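Local coordinates for DsbA family protein (Salmonella typhimurium, PDB 7JVE) that forms trimers and works as a thioredoxin-like enzyme of the DsbA family, with both thiol oxidase and disulfide isomerase activity, at residues P122-S125 against S126-P129; A148-L151 against D152-N155; T160-E164 against G165-E169. One frame throughout, in Å; residues are numbered along the deposited sequence.

Contact 1: P122-S125 against S126-P129; sequences PIFS and SRWP. With EDO (1,2-ethanediol), chain H.
Pro-122 lies against one face of the Trp-128 indole where the loop after strand 115-120 turns into helix 128-145 of the thioredoxin-like domain. It is a CH-pi contact: Pro-122 CG sits 3.6 Å from the centroid of the Trp-128 five-membered ring, 23° off its normal. The opposite face of the indole carries the O1 end of a 1,2-ethanediol, probably from the crystallisation liquor. The carbonyl O of Phe-124 meets the edge of the indole, in its plane. Two backbone bonds shape the turn. Arg-127 N donates to Phe-124 O (2.9 Å), and Trp-128 N gives a nearly straight bond to Ser-125 O (3.1 Å, 170°).

Arg-127 runs alongside Phe-124, extended from CG to NE. The ring and guanidinium planes stand 85° apart, so Phe-124 CD2 faces the flat guanidinium while Arg-127 NE and NH2 lie at the ring edge. The guanidinium is held by two carboxylates, NH1 by Asp-91 and NH2 by Glu-164, which probably fixes its rotation. Helix 199-210 covers Pro-122 and Trp-128 with Leu-201, Leu-202 and Gln-205. Ile-123 touches Cys-94, whose disulfide with Cys-97 is consistent with the redox-active CxxC of thioredoxin-like enzymes; Ile-123 CD1 reaches to 3.9 Å from Arg-127 NH1.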
loop_
_atom_site.group_PDB
_atom_site.type_symbol
_atom_site.label_atom_id
_atom_site.label_comp_id
_atom_site.label_asym_id
_atom_site.label_seq_id
_atom_site.Cartn_x
_atom_site.Cartn_y
_atom_site.Cartn_z
ATOM N N PRO A 122 19.042 -15.995 -1.869
ATOM C CA PRO A 122 17.685 -16.302 -1.395
ATOM C C PRO A 122 17.074 -15.176 -0.575
ATOM O O PRO A 122 17.671 -14.764 0.427
ATOM C CB PRO A 122 17.911 -17.531 -0.512
ATOM C CG PRO A 122 19.370 -17.392 -0.049
ATOM C CD PRO A 122 20.039 -16.292 -0.834
ATOM N N ILE A 123 15.882 -14.701 -0.953
ATOM C CA ILE A 123 15.260 -13.594 -0.228
ATOM C C ILE A 123 14.884 -14.019 1.187
ATOM O O ILE A 123 15.031 -13.247 2.137
ATOM C CB ILE A 123 14.036 -13.070 -0.998
ATOM C CG1 ILE A 123 14.473 -12.387 -2.284
ATOM C CG2 ILE A 123 13.197 -12.122 -0.125
ATOM C CD1 ILE A 123 13.308 -11.891 -3.092
ATOM N N PHE A 124 14.405 -15.244 1.354
ATOM C CA PHE A 124 13.998 -15.737 2.663
ATOM C C PHE A 124 14.758 -17.012 3.023
ATOM O O PHE A 124 15.235 -17.763 2.160
ATOM C CB PHE A 124 12.486 -16.020 2.733
ATOM C CG PHE A 124 11.620 -14.803 2.553
ATOM C CD1 PHE A 124 11.561 -13.813 3.536
ATOM C CD2 PHE A 124 10.843 -14.659 1.413
ATOM C CE1 PHE A 124 10.753 -12.705 3.377
ATOM C CE2 PHE A 124 10.032 -13.554 1.248
ATOM C CZ PHE A 124 9.987 -12.575 2.231
ATOM N N SER A 125 14.836 -17.246 4.331
ATOM C CA SER A 125 15.499 -18.430 4.865
ATOM C C SER A 125 14.952 -19.725 4.255
ATOM O O SER A 125 15.722 -20.625 3.895
ATOM C CB SER A 125 15.343 -18.431 6.389
ATOM O OG SER A 125 15.548 -19.731 6.897
ATOM N N SER A 126 13.623 -19.839 4.123
ATOM C CA SER A 126 13.037 -21.063 3.578
ATOM C C SER A 126 13.409 -21.285 2.116
ATOM O O SER A 126 13.202 -22.392 1.593
ATOM C CB SER A 126 11.506 -21.043 3.709
ATOM O OG SER A 126 10.969 -19.941 2.998
ATOM N N ARG A 127 13.950 -20.275 1.436
ATOM C CA ARG A 127 14.325 -20.502 0.050
ATOM C C ARG A 127 15.712 -21.112 -0.115
ATOM O O ARG A 127 16.047 -21.539 -1.224
ATOM C CB ARG A 127 14.213 -19.201 -0.744
ATOM C CG ARG A 127 12.787 -18.680 -0.705
ATOM C CD ARG A 127 12.550 -17.599 -1.694
ATOM N NE ARG A 127 11.177 -17.134 -1.601
ATOM C CZ ARG A 127 10.739 -16.047 -2.202
ATOM N NH1 ARG A 127 11.574 -15.330 -2.944
ATOM N NH2 ARG A 127 9.481 -15.673 -2.050
ATOM N N TRP A 128 16.508 -21.206 0.945
ATOM C CA TRP A 128 17.882 -21.682 0.791
ATOM C C TRP A 128 17.980 -23.024 0.081
ATOM O O TRP A 128 18.802 -23.143 -0.838
ATOM C CB TRP A 128 18.559 -21.728 2.162
ATOM C CG TRP A 128 18.947 -20.385 2.616
ATOM C CD1 TRP A 128 18.160 -19.270 2.644
ATOM C CD2 TRP A 128 20.221 -19.991 3.111
ATOM N NE1 TRP A 128 18.866 -18.211 3.136
ATOM C CE2 TRP A 128 20.140 -18.620 3.421
ATOM C CE3 TRP A 128 21.426 -20.664 3.328
ATOM C CZ2 TRP A 128 21.220 -17.900 3.937
ATOM C CZ3 TRP A 128 22.504 -19.948 3.855
ATOM C CH2 TRP A 128 22.388 -18.579 4.149
ATOM N N PRO A 129 17.185 -24.049 0.411
ATOM C CA PRO A 129 17.328 -25.321 -0.332
ATOM C C PRO A 129 17.078 -25.183 -1.835
ATOM O O PRO A 129 17.870 -25.696 -2.641
ATOM C CB PRO A 129 16.314 -26.249 0.364
ATOM C CG PRO A 129 16.073 -25.630 1.733
ATOM C CD PRO A 129 16.190 -24.141 1.500
HETATM C C1 EDO H . 19.189 -20.077 6.971
HETATM O O1 EDO H . 18.495 -18.877 6.654
HETATM C C2 EDO H . 18.486 -21.230 6.259
HETATM O O2 EDO H . 19.216 -22.451 6.488
HETATM O O HOH W 1 17.899 -14.948 3.598
#

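Contact 2: A148-L151 against D152-N155; sequences AKYL and DWHN
Asp-152, Trp-153, His-154 and Asn-155 each donate their backbone N-H to the carbonyl four residues earlier, in regular alpha-helical geometry, from Asp-152 N to Ala-148 O (3.1 Å) through to Asn-155 N to Leu-151 O (2.9 Å). The charged pair is three residues apart. Lys-149 NZ forms a salt bridge with Asp-152 OD1 at 3.3 Å, and the hydrogen bond within it is weak. The lysine sets out away from segment 152-155, but bends at chi2 (46°) and chi3 (82°) return its amine to the carboxylate.

Leu-151 and Asn-155 are one turn apart. The CD1 methyl of Leu-151 lies 3.7 Å from Asn-155 ND2. Tyr-150 passes His-154 at a slant, with its CE2 4.1 Å from His-154 CB. Tyr-150 OH is hydrogen-bonded to Glu-120, which holds the ring's outer end, and Asn-155 ND2 makes a weak hydrogen bond to Glu-105. Trp-153 CD1 approaches Tyr-150 CD1 loosely, at 4.4 Å. Rings close round the buried histidine: Phe-90, Phe-118 and Tyr-158 each meet it edge-to-face. Trp-153 packs on Val-172, Leu-175 and Ala-176 of helix 169-176. This is an amphipathic helix, 147-159, with an i to i+3 salt bridge on its outer side and an aromatic inner side that joins the helices to the central sheet of the thioredoxin-like fold.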
loop_
_atom_site.group_PDB
_atom_site.type_symbol
_atom_site.label_atom_id
_atom_site.label_comp_id
_atom_site.label_asym_id
_atom_site.label_seq_id
_atom_site.Cartn_x
_atom_site.Cartn_y
_atom_site.Cartn_z
ATOM N N ALA A 148 26.371 -18.155 -22.390
ATOM C CA ALA A 148 25.141 -18.119 -23.170
ATOM C C ALA A 148 24.213 -19.253 -22.757
ATOM O O ALA A 148 23.001 -19.056 -22.641
ATOM C CB ALA A 148 25.444 -18.201 -24.665
ATOM N N LYS A 149 24.784 -20.433 -22.480
ATOM C CA LYS A 149 23.993 -21.592 -22.091
ATOM C C LYS A 149 23.507 -21.472 -20.644
ATOM O O LYS A 149 22.360 -21.831 -20.340
ATOM C CB LYS A 149 24.813 -22.871 -22.330
ATOM C CG LYS A 149 24.155 -24.175 -21.938
ATOM C CD LYS A 149 22.728 -24.276 -22.409
ATOM C CE LYS A 149 22.633 -24.712 -23.820
ATOM N NZ LYS A 149 21.206 -24.742 -24.254
ATOM N N TYR A 150 24.343 -20.938 -19.749
ATOM C CA TYR A 150 23.845 -20.569 -18.431
ATOM C C TYR A 150 22.621 -19.659 -18.547
ATOM O O TYR A 150 21.648 -19.805 -17.794
ATOM C CB TYR A 150 24.941 -19.882 -17.606
ATOM C CG TYR A 150 24.381 -19.254 -16.361
ATOM C CD1 TYR A 150 24.276 -19.984 -15.170
ATOM C CD2 TYR A 150 23.893 -17.938 -16.385
ATOM C CE1 TYR A 150 23.727 -19.406 -14.011
ATOM C CE2 TYR A 150 23.326 -17.356 -15.257
ATOM C CZ TYR A 150 23.238 -18.092 -14.073
ATOM O OH TYR A 150 22.690 -17.498 -12.967
ATOM N N LEU A 151 22.648 -18.719 -19.492
ATOM C CA LEU A 151 21.530 -17.797 -19.630
ATOM C C LEU A 151 20.268 -18.524 -20.107
ATOM O O LEU A 151 19.164 -18.200 -19.639
ATOM C CB LEU A 151 21.924 -16.640 -20.555
ATOM C CG LEU A 151 20.940 -15.493 -20.848
ATOM C CD1 LEU A 151 20.315 -14.888 -19.587
ATOM C CD2 LEU A 151 21.643 -14.409 -21.662
ATOM N N ASP A 152 20.407 -19.530 -21.006
ATOM C CA ASP A 152 19.253 -20.367 -21.367
ATOM C C ASP A 152 18.681 -21.076 -20.153
ATOM O O ASP A 152 17.460 -21.146 -19.978
ATOM C CB ASP A 152 19.576 -21.440 -22.423
ATOM C CG ASP A 152 20.039 -20.863 -23.726
ATOM O OD1 ASP A 152 20.948 -21.453 -24.351
ATOM O OD2 ASP A 152 19.520 -19.793 -24.114
ATOM N N TRP A 153 19.551 -21.662 -19.334
ATOM C CA TRP A 153 19.077 -22.341 -18.136
ATOM C C TRP A 153 18.356 -21.362 -17.213
ATOM O O TRP A 153 17.266 -21.643 -16.700
ATOM C CB TRP A 153 20.259 -23.006 -17.425
ATOM C CG TRP A 153 20.052 -23.152 -15.972
ATOM C CD1 TRP A 153 20.558 -22.349 -14.985
ATOM C CD2 TRP A 153 19.257 -24.148 -15.315
ATOM N NE1 TRP A 153 20.140 -22.798 -13.751
ATOM C CE2 TRP A 153 19.342 -23.898 -13.921
ATOM C CE3 TRP A 153 18.493 -25.238 -15.765
ATOM C CZ2 TRP A 153 18.688 -24.700 -12.967
ATOM C CZ3 TRP A 153 17.842 -26.034 -14.816
ATOM C CH2 TRP A 153 17.946 -25.757 -13.432
ATOM N N HIS A 154 18.968 -20.205 -16.991
ATOM C CA HIS A 154 18.403 -19.182 -16.127
ATOM C C HIS A 154 17.011 -18.773 -16.595
ATOM O O HIS A 154 16.052 -18.776 -15.814
ATOM C CB HIS A 154 19.392 -18.011 -16.105
ATOM C CG HIS A 154 18.847 -16.721 -15.579
ATOM N ND1 HIS A 154 19.090 -16.284 -14.297
ATOM C CD2 HIS A 154 18.135 -15.740 -16.183
ATOM C CE1 HIS A 154 18.526 -15.106 -14.121
ATOM N NE2 HIS A 154 17.940 -14.751 -15.252
ATOM N N ASN A 155 16.871 -18.434 -17.877
ATOM C CA ASN A 155 15.558 -18.068 -18.395
ATOM C C ASN A 155 14.581 -19.233 -18.315
ATOM O O ASN A 155 13.385 -19.035 -18.052
ATOM C CB ASN A 155 15.678 -17.585 -19.831
ATOM C CG ASN A 155 16.416 -16.271 -19.935
ATOM O OD1 ASN A 155 16.308 -15.435 -19.050
ATOM N ND2 ASN A 155 17.174 -16.087 -21.014
HETATM O O HOH W 2 21.751 -17.369 -24.285
#

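Contact 3: T160-E164 against G165-E169; sequences TGKVE and GALTE
Leu-167 CD1 fits between Lys-162 and Thr-160, 3.8 Å from Lys-162 CB and 3.9 Å from Thr-160 OG1. CG of Leu-167 stands opposite its own backbone N (chi1 -168°), and CB lies 3.7 Å from the carbonyl O of Lys-162. The leucine is buried. Thr-160 crosses it at about a right angle. With chi1 at 64°, OG1 of Thr-160 sits between N and the carbonyl carbon, where it accepts from Lys-162 N at 3.3 Å. This is an ST turn just after helix 147-159, and the same hydroxyl bonds to Leu-157 O.

Lys-162 leads away beyond CG as an extended chain. Its CD passes 3.8 Å from Ala-166 O, and its amine ends in a salt bridge with Asp-171. In the loop that leads on to helix 169-176, Val-163 to Ala-166 form a type I' beta turn, closed by Ala-166 N to Val-163 O (3.1 Å). Glu-164 and Gly-165 both take positive phi at its corners.

The Glu-164 side chain bends at chi2 (-77°), and its carboxylate meets Arg-127 and accepts from Ser-95 N, near the start of the CxxC helix. Gln-93 OE1 accepts from Leu-167 N, with a weak bond from Gly-165 N.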
loop_
_atom_site.group_PDB
_atom_site.type_symbol
_atom_site.label_atom_id
_atom_site.label_comp_id
_atom_site.label_asym_id
_atom_site.label_seq_id
_atom_site.Cartn_x
_atom_site.Cartn_y
_atom_site.Cartn_z
ATOM N N THR A 160 9.335 -21.509 -15.787
ATOM C CA THR A 160 8.364 -22.336 -15.077
ATOM C C THR A 160 7.217 -21.506 -14.514
ATOM O O THR A 160 6.148 -22.059 -14.229
ATOM C CB THR A 160 8.998 -23.125 -13.929
ATOM O OG1 THR A 160 9.499 -22.211 -12.941
ATOM C CG2 THR A 160 10.097 -24.077 -14.428
ATOM N N GLY A 161 7.410 -20.195 -14.345
ATOM C CA GLY A 161 6.397 -19.358 -13.741
ATOM C C GLY A 161 6.175 -19.685 -12.276
ATOM O O GLY A 161 5.171 -19.265 -11.695
ATOM N N LYS A 162 7.090 -20.431 -11.658
ATOM C CA LYS A 162 6.925 -20.878 -10.275
ATOM C C LYS A 162 7.686 -19.923 -9.353
ATOM O O LYS A 162 8.923 -19.869 -9.377
ATOM C CB LYS A 162 7.377 -22.333 -10.117
ATOM C CG LYS A 162 6.589 -23.278 -11.054
ATOM C CD LYS A 162 6.764 -24.765 -10.770
ATOM C CE LYS A 162 5.505 -25.536 -11.148
ATOM N NZ LYS A 162 5.700 -27.028 -11.150
ATOM N N VAL A 163 6.938 -19.144 -8.564
ATOM C CA VAL A 163 7.509 -18.058 -7.776
ATOM C C VAL A 163 6.895 -18.087 -6.382
ATOM O O VAL A 163 5.882 -18.752 -6.136
ATOM C CB VAL A 163 7.288 -16.675 -8.452
ATOM C CG1 VAL A 163 8.002 -16.624 -9.806
ATOM C CG2 VAL A 163 5.791 -16.357 -8.609
ATOM N N GLU A 164 7.561 -17.381 -5.456
ATOM C CA GLU A 164 7.024 -17.058 -4.123
ATOM C C GLU A 164 6.656 -18.315 -3.336
ATOM O O GLU A 164 5.648 -18.355 -2.622
ATOM C CB GLU A 164 5.835 -16.101 -4.238
ATOM C CG GLU A 164 6.266 -14.853 -4.971
ATOM C CD GLU A 164 7.088 -13.897 -4.106
ATOM O OE1 GLU A 164 7.188 -14.140 -2.882
ATOM O OE2 GLU A 164 7.710 -12.957 -4.674
ATOM N N GLY A 165 7.495 -19.345 -3.448
ATOM C CA GLY A 165 7.314 -20.581 -2.720
ATOM C C GLY A 165 6.855 -21.751 -3.566
ATOM O O GLY A 165 6.939 -22.894 -3.103
ATOM N N ALA A 166 6.404 -21.509 -4.800
ATOM C CA ALA A 166 5.899 -22.580 -5.653
ATOM C C ALA A 166 6.996 -23.363 -6.378
ATOM O O ALA A 166 6.692 -24.421 -6.948
ATOM C CB ALA A 166 4.910 -22.017 -6.688
ATOM N N LEU A 167 8.241 -22.881 -6.405
ATOM C CA LEU A 167 9.336 -23.625 -7.026
ATOM C C LEU A 167 9.940 -24.611 -6.026
ATOM O O LEU A 167 10.465 -24.199 -4.988
ATOM C CB LEU A 167 10.414 -22.674 -7.538
ATOM C CG LEU A 167 11.464 -23.290 -8.455
ATOM C CD1 LEU A 167 10.811 -23.845 -9.700
ATOM C CD2 LEU A 167 12.509 -22.257 -8.845
ATOM N N THR A 168 9.883 -25.904 -6.342
ATOM C CA THR A 168 10.411 -26.948 -5.471
ATOM C C THR A 168 11.721 -27.510 -6.020
ATOM O O THR A 168 12.044 -27.363 -7.197
ATOM C CB THR A 168 9.412 -28.096 -5.308
ATOM O OG1 THR A 168 9.215 -28.714 -6.583
ATOM C CG2 THR A 168 8.083 -27.618 -4.722
ATOM N N GLU A 169 12.468 -28.198 -5.147
ATOM C CA GLU A 169 13.675 -28.870 -5.617
ATOM C C GLU A 169 13.335 -29.856 -6.720
ATOM O O GLU A 169 14.028 -29.916 -7.743
ATOM C CB GLU A 169 14.418 -29.561 -4.469
ATOM C CG GLU A 169 15.044 -28.514 -3.569
ATOM C CD GLU A 169 15.851 -29.057 -2.390
ATOM O OE1 GLU A 169 16.670 -29.968 -2.554
ATOM O OE2 GLU A 169 15.617 -28.601 -1.252
#

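The three contacts follow in series, and none nests in or crosses another. Contact 1 turns the chain from strand 115-120 into helix 128-145. After that helix, contact 2 lies within helix 147-159 and closes no loop; its centre is about 22 Å from that of contact 1 and the two do not touch. Contact 3 makes the tight turn between helices 147-159 and 169-176. It brings the chain back to contact 1: the centres are about 12 Å apart, and the two touch through the salt bridge of Arg-127 with Glu-164. Contacts 2 and 3 come within about 5 Å at their nearest atoms. Contacts 1 and 3 both reach the CxxC region.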